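PDB 3E9N: putative short-chain dehydrogenase/reductase from Corynebacterium glutamicum, which probably reduces carbonyl groups as a nicotinamide-dependent oxidoreductase, with acetoacetyl-CoA reductase activity tentatively assigned to it. Local coordinates for residues Ile19-Asp24 / Asn208-Val213; Asp104-Val109 / Ala147-Ala152; Ser172-Gly177 / Lys204-Ala209. One frame throughout, in Å; residues are numbered along the deposited sequence.

Contact 1: residues Ile19-Asp24 / Asn208-Val213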
# COMPACT_ATOMS: atom_id res chain seq x y z
N ILE A 19 30.18 3.07 -0.26
CA ILE A 19 31.43 2.65 -0.88
C ILE A 19 31.22 1.90 -2.18
O ILE A 19 31.84 2.25 -3.21
CB ILE A 19 32.29 1.80 0.08
CG1 ILE A 19 32.83 2.69 1.23
CG2 ILE A 19 33.47 1.10 -0.68
CD1 ILE A 19 33.20 1.90 2.53
N GLU A 20 30.35 0.88 -2.16
CA GLU A 20 30.08 0.14 -3.40
C GLU A 20 29.42 1.05 -4.46
O GLU A 20 29.70 0.91 -5.65
CB GLU A 20 29.25 -1.13 -3.15
CG GLU A 20 29.89 -2.19 -2.25
CD GLU A 20 31.20 -2.69 -2.79
OE1 GLU A 20 32.12 -2.91 -1.97
OE2 GLU A 20 31.37 -2.82 -4.02
N ILE A 21 28.56 1.96 -4.03
CA ILE A 21 27.90 2.86 -4.98
C ILE A 21 28.94 3.82 -5.61
O ILE A 21 28.95 4.06 -6.82
CB ILE A 21 26.74 3.67 -4.32
CG1 ILE A 21 25.62 2.69 -3.92
CG2 ILE A 21 26.27 4.80 -5.24
CD1 ILE A 21 24.56 3.25 -2.96
N VAL A 22 29.85 4.33 -4.79
CA VAL A 22 30.89 5.22 -5.34
C VAL A 22 31.76 4.49 -6.35
O VAL A 22 32.05 5.04 -7.43
CB VAL A 22 31.79 5.87 -4.26
CG1 VAL A 22 33.00 6.48 -4.93
CG2 VAL A 22 31.00 6.92 -3.46
N LYS A 23 32.18 3.26 -6.03
CA LYS A 23 33.03 2.52 -6.97
C LYS A 23 32.27 2.28 -8.27
O LYS A 23 32.85 2.37 -9.34
CB LYS A 23 33.57 1.18 -6.39
CG LYS A 23 34.06 1.26 -4.95
CD LYS A 23 35.08 0.17 -4.50
CE LYS A 23 34.54 -1.24 -4.77
NZ LYS A 23 34.79 -2.20 -3.63
N ASP A 24 30.96 2.02 -8.20
CA ASP A 24 30.22 1.71 -9.45
C ASP A 24 30.08 2.93 -10.34
O ASP A 24 30.35 2.85 -11.53
CB ASP A 24 28.83 1.12 -9.18
CG ASP A 24 28.06 0.84 -10.45
OD1 ASP A 24 28.27 -0.23 -11.01
OD2 ASP A 24 27.23 1.65 -10.94
N ASN A 208 24.39 -2.28 -7.68
CA ASN A 208 23.72 -2.77 -8.91
C ASN A 208 22.31 -2.23 -9.10
O ASN A 208 21.91 -1.92 -10.23
CB ASN A 208 23.73 -4.32 -9.01
CG ASN A 208 25.13 -4.89 -8.84
OD1 ASN A 208 26.10 -4.17 -8.95
ND2 ASN A 208 25.23 -6.16 -8.50
N ALA A 209 21.54 -2.12 -8.00
CA ALA A 209 20.19 -1.61 -8.14
C ALA A 209 20.25 -0.19 -8.64
O ALA A 209 19.45 0.20 -9.50
CB ALA A 209 19.39 -1.70 -6.82
N ILE A 210 21.20 0.59 -8.10
CA ILE A 210 21.36 1.97 -8.52
C ILE A 210 21.77 2.05 -9.97
O ILE A 210 21.20 2.81 -10.74
CB ILE A 210 22.24 2.81 -7.55
CG1 ILE A 210 21.36 3.21 -6.38
CG2 ILE A 210 22.76 4.06 -8.25
CD1 ILE A 210 22.04 3.25 -5.14
N ARG A 211 22.70 1.20 -10.36
CA ARG A 211 23.15 1.14 -11.74
C ARG A 211 21.99 0.77 -12.68
O ARG A 211 21.80 1.36 -13.73
CB ARG A 211 24.31 0.12 -11.85
CG ARG A 211 24.80 -0.19 -13.32
CD ARG A 211 25.17 1.12 -14.12
NE ARG A 211 26.26 1.83 -13.47
CZ ARG A 211 26.82 2.94 -13.96
NH1 ARG A 211 27.81 3.52 -13.32
NH2 ARG A 211 26.40 3.47 -15.09
N PHE A 212 21.19 -0.22 -12.30
CA PHE A 212 20.03 -0.55 -13.10
C PHE A 212 19.09 0.65 -13.25
O PHE A 212 18.46 0.84 -14.31
CB PHE A 212 19.28 -1.72 -12.47
CG PHE A 212 17.95 -2.00 -13.11
CD1 PHE A 212 17.89 -2.52 -14.40
CD2 PHE A 212 16.78 -1.79 -12.42
CE1 PHE A 212 16.69 -2.78 -14.99
CE2 PHE A 212 15.56 -2.09 -12.99
CZ PHE A 212 15.50 -2.57 -14.27
N VAL A 213 18.98 1.48 -12.21
CA VAL A 213 17.96 2.53 -12.27
C VAL A 213 18.36 3.65 -13.22
O VAL A 213 17.55 4.14 -14.05
CB VAL A 213 17.65 3.10 -10.85
CG1 VAL A 213 17.10 4.54 -10.93
CG2 VAL A 213 16.69 2.15 -10.05

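Contact 2: residues Asp104-Val109 / Ala147-Ala152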
# COMPACT_ATOMS: atom_id res chain seq x y z
N ASP A 104 15.83 13.88 10.88
CA ASP A 104 16.74 14.86 10.27
C ASP A 104 17.51 14.15 9.15
O ASP A 104 17.52 14.55 7.99
CB ASP A 104 17.76 15.39 11.28
CG ASP A 104 17.23 16.55 12.10
OD1 ASP A 104 17.92 16.96 13.07
OD2 ASP A 104 16.12 17.04 11.80
N LEU A 105 18.15 13.06 9.51
CA LEU A 105 19.04 12.41 8.60
C LEU A 105 18.34 11.63 7.49
O LEU A 105 18.80 11.68 6.37
CB LEU A 105 20.00 11.52 9.37
CG LEU A 105 21.10 10.91 8.52
CD1 LEU A 105 21.92 12.02 7.88
CD2 LEU A 105 21.98 10.04 9.45
N ASN A 106 17.24 10.92 7.79
CA ASN A 106 16.58 10.04 6.79
C ASN A 106 15.53 10.74 5.88
O ASN A 106 15.16 10.23 4.81
CB ASN A 106 15.92 8.84 7.46
CG ASN A 106 16.88 8.01 8.33
OD1 ASN A 106 18.08 8.01 8.11
ND2 ASN A 106 16.31 7.25 9.29
N VAL A 107 15.04 11.90 6.31
CA VAL A 107 13.93 12.53 5.60
C VAL A 107 14.26 13.99 5.28
O VAL A 107 14.18 14.38 4.11
CB VAL A 107 12.65 12.47 6.44
CG1 VAL A 107 11.49 13.10 5.70
CG2 VAL A 107 12.32 11.03 6.82
N ILE A 108 14.66 14.79 6.27
CA ILE A 108 14.82 16.22 5.99
C ILE A 108 16.04 16.55 5.11
O ILE A 108 15.94 17.26 4.13
CB ILE A 108 14.73 17.10 7.26
CG1 ILE A 108 13.47 16.75 8.08
CG2 ILE A 108 14.69 18.55 6.84
CD1 ILE A 108 13.39 17.33 9.56
N VAL A 109 17.17 15.90 5.39
CA VAL A 109 18.35 16.08 4.60
C VAL A 109 18.08 15.66 3.13
O VAL A 109 18.27 16.48 2.24
CB VAL A 109 19.53 15.32 5.23
CG1 VAL A 109 20.61 15.10 4.20
CG2 VAL A 109 20.05 16.08 6.49
N ALA A 147 9.86 2.83 11.53
CA ALA A 147 8.67 2.74 10.68
C ALA A 147 8.26 4.12 10.19
O ALA A 147 7.95 4.29 9.02
CB ALA A 147 7.52 2.08 11.46
N ALA A 148 8.31 5.11 11.06
CA ALA A 148 7.80 6.40 10.68
C ALA A 148 8.67 7.09 9.64
O ALA A 148 8.18 7.64 8.65
CB ALA A 148 7.57 7.27 11.87
N SER A 149 9.97 7.03 9.86
CA SER A 149 10.88 7.67 8.94
C SER A 149 10.94 6.95 7.62
O SER A 149 11.06 7.60 6.58
CB SER A 149 12.27 7.79 9.53
OG SER A 149 12.71 6.51 9.94
N LYS A 150 10.84 5.63 7.60
CA LYS A 150 10.86 4.99 6.28
C LYS A 150 9.56 5.21 5.52
O LYS A 150 9.59 5.32 4.30
CB LYS A 150 11.23 3.51 6.34
CG LYS A 150 10.10 2.54 6.60
CD LYS A 150 10.54 1.06 6.33
CE LYS A 150 11.49 0.46 7.46
NZ LYS A 150 10.85 -0.41 8.56
N HIS A 151 8.44 5.31 6.25
CA HIS A 151 7.18 5.66 5.62
C HIS A 151 7.21 7.11 5.19
O HIS A 151 6.77 7.44 4.08
CB HIS A 151 5.97 5.33 6.51
CG HIS A 151 5.58 3.89 6.45
ND1 HIS A 151 5.82 3.01 7.49
CD2 HIS A 151 5.06 3.15 5.45
CE1 HIS A 151 5.42 1.80 7.14
NE2 HIS A 151 4.96 1.85 5.91
N ALA A 152 7.84 7.96 6.02
CA ALA A 152 8.04 9.35 5.64
C ALA A 152 8.85 9.55 4.33
O ALA A 152 8.46 10.31 3.41
CB ALA A 152 8.67 10.09 6.78

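Contact 3: residues Ser172-Gly177 / Lys204-Ala209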
# COMPACT_ATOMS: atom_id res chain seq x y z
N SER A 172 13.68 7.74 -7.79
CA SER A 172 13.61 6.34 -7.54
C SER A 172 13.93 5.97 -6.09
O SER A 172 14.72 6.63 -5.41
CB SER A 172 14.54 5.62 -8.51
OG SER A 172 14.42 4.23 -8.31
N THR A 173 13.28 4.90 -5.62
CA THR A 173 13.52 4.41 -4.30
C THR A 173 13.99 2.99 -4.36
O THR A 173 13.35 2.13 -4.93
CB THR A 173 12.25 4.40 -3.44
OG1 THR A 173 11.25 3.66 -4.15
CG2 THR A 173 11.76 5.81 -3.23
N VAL A 174 15.11 2.73 -3.75
CA VAL A 174 15.56 1.40 -3.66
C VAL A 174 15.26 1.02 -2.24
O VAL A 174 15.72 1.70 -1.33
CB VAL A 174 17.08 1.34 -3.99
CG1 VAL A 174 17.66 -0.04 -3.62
CG2 VAL A 174 17.29 1.71 -5.48
N SER A 175 14.46 -0.03 -2.02
CA SER A 175 14.00 -0.34 -0.64
C SER A 175 14.50 -1.68 -0.12
O SER A 175 13.92 -2.73 -0.40
CB SER A 175 12.49 -0.30 -0.52
OG SER A 175 11.92 0.64 -1.41
N PRO A 176 15.59 -1.65 0.63
CA PRO A 176 16.01 -2.89 1.32
C PRO A 176 15.11 -3.24 2.52
O PRO A 176 14.45 -2.38 3.09
CB PRO A 176 17.42 -2.56 1.82
CG PRO A 176 17.64 -1.08 1.50
CD PRO A 176 16.35 -0.47 1.03
N GLY A 177 15.10 -4.50 2.92
CA GLY A 177 14.33 -4.85 4.09
C GLY A 177 14.48 -6.32 4.39
O GLY A 177 15.12 -7.04 3.66
N LYS A 204 27.02 -4.61 -2.49
CA LYS A 204 27.15 -4.46 -3.93
C LYS A 204 25.82 -4.59 -4.71
O LYS A 204 25.71 -4.03 -5.79
CB LYS A 204 28.25 -5.37 -4.54
N GLU A 205 24.84 -5.31 -4.17
CA GLU A 205 23.54 -5.49 -4.82
C GLU A 205 22.74 -4.20 -4.84
O GLU A 205 21.99 -3.93 -5.78
CB GLU A 205 22.72 -6.59 -4.12
CG GLU A 205 23.55 -7.88 -3.83
CD GLU A 205 23.80 -8.67 -5.09
OE1 GLU A 205 22.83 -8.80 -5.89
OE2 GLU A 205 24.95 -9.18 -5.29
N ILE A 206 22.94 -3.37 -3.82
CA ILE A 206 22.38 -2.03 -3.79
C ILE A 206 23.01 -1.11 -4.86
O ILE A 206 22.29 -0.41 -5.62
CB ILE A 206 22.49 -1.42 -2.38
CG1 ILE A 206 21.84 -2.38 -1.34
CG2 ILE A 206 21.85 -0.02 -2.35
CD1 ILE A 206 20.31 -2.50 -1.53
N ALA A 207 24.34 -1.16 -4.96
CA ALA A 207 25.05 -0.49 -6.08
C ALA A 207 24.51 -0.96 -7.45
O ALA A 207 24.16 -0.13 -8.27
CB ALA A 207 26.56 -0.71 -5.98
N ASN A 208 24.39 -2.28 -7.68
CA ASN A 208 23.72 -2.77 -8.91
C ASN A 208 22.31 -2.23 -9.10
O ASN A 208 21.91 -1.92 -10.23
CB ASN A 208 23.73 -4.32 -9.01
CG ASN A 208 25.13 -4.89 -8.84
OD1 ASN A 208 26.10 -4.17 -8.95
ND2 ASN A 208 25.23 -6.16 -8.50
N ALA A 209 21.54 -2.12 -8.00
CA ALA A 209 20.19 -1.61 -8.14
C ALA A 209 20.25 -0.19 -8.64
O ALA A 209 19.45 0.20 -9.50
CB ALA A 209 19.39 -1.70 -6.82

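Contact 1: residues Ile19-Asp24 / Asn208-Val213
D24 and R211 carry the polar half of this helix-to-helix contact, and I21 with I210 the apolar half. One ion pair and one methyl contact thus join two helices on the same face of the Rossmann-type sheet.

In the salt bridge a single carboxylate oxygen does the work. R211 NE reaches D24 OD2 at 2.7 Å on the syn side and close to the guanidinium plane, with an N-H...O angle of 152°. R211 NH1 adds a weak bond to the same OD2 at 3.1 Å, and another weak one to D24 O at 3.2 Å. The two flat groups are turned 59° against each other, which suits a grip on one oxygen better than a symmetrical two-oxygen fork. R211 leaves its helix with CG anti to the backbone N and then bends at both chi2 (54°) and chi3, which turns the NE/NH1 edge of the guanidinium toward D24. D24 OD1 is left to R27, while R211 NH2 meets D28 and D215, so the pair belongs to a wider charge network that should limit rotation of both groups.

The apolar touch is narrower: the CD1 methyls of I21 and I210 approach to 3.3 Å, closer than methyls usually pack, so the exact spacing is doubtful at this resolution. The two side chains meet at about a right angle.

Helices 16-25 and 203-214 thus lie side by side over the parallel sheet. I210 also rests on I129 and I131 of strand 127-131, I21 also touches A207, and F212 stacks its ring on F212 of the second subunit.

Contact 2: residues Asp104-Val109 / Ala147-Ala152
Beside the YxxxK signature of short-chain dehydrogenases (Y146 to K150), carried by helix 144-164, N106 and V107 of helix 95-124 face S149 and A152. The short segments run nearly parallel, 23° apart, with axes 9.0 Å from each other.

V107 supplies the apolar touch. Its CG2 methyl, anti to the carbonyl carbon, lies 3.8 Å from A152 CB and also passes over the backbone at S149, 3.7 Å from S149 O. Beside it N106 ND2 approaches S149 OG to 3.7 Å, too far for a hydrogen bond. The serine oxygen is engaged elsewhere: a chi1 of 55° tucks OG back against its own helix, where it bonds to I145 O and Y146 O.

Helix 95-124 widens here into a pi-type turn, marked by the bond from V109 N to D104 O (3.0 Å). In classical members of the family, an asparagine in such a distorted turn belongs to the active site, and N106 is consistent with that role. A152 also packs on A152 of the third subunit, an arrangement typical of the four-helix interface through which short-chain dehydrogenases associate.

Contact 3: residues Ser172-Gly177 / Lys204-Ala209
V174 CG1 meets both A209 CB, at 4.0 Å, and I206 CD1, at 4.2 Å, in a contact made wholly of apolar side chains. The valine stands on strand 170-176 and points at the helix with CG1 anti to the backbone N (chi1 168°), which sets that methyl between the two helix residues one turn apart. I206 approaches differently: its CB is turned aside, and a bend at chi2 (-67°) swings CD1 back over the strand. There the same methyl also comes 4.3 Å from P176 CG, so that one carbon bridges V174 and P176, two residues on the same face of the strand.

Strand and helix run almost antiparallel, at 158°, with axes 9.8 Å apart. They form the first half of a beta-alpha-beta crossover, since helix 203-214 leads on to strand 220-229, the parallel neighbour of strand 170-176 in the Rossmann fold. P176 and G177, both extended, form the proline-glycine pair that in relatives lies near the nicotinamide site.

Polar side chains of the strand bond to strand 220-229: S172 OG to I222 O, and T173 OG1 to N224 and to T223 O. The T173 side chain also touches R154 and A157 of helix 144-164 on the other face of the sheet. On the outer side of the helix, E205 OE1 bonds to G217 N of the second subunit.

Contacts 1 and 3 lie on one face of the parallel sheet, with centres about 8 Å apart, and share N208 and A209 of helix 203-214, whose one side meets helix 16-25 and another strand 170-176. Contact 2 belongs to the other face, its centre about 22 Å from that of contact 1 and 17 Å from that of contact 3. Along the chain, contact 2 is nested within the loop closed by contact 1 and is complete before contact 3 opens. The case illustrates a doubly wound fold whose two helical layers serve different subunit interfaces: contacts 1 and 3 touch the second subunit, contact 2 the third.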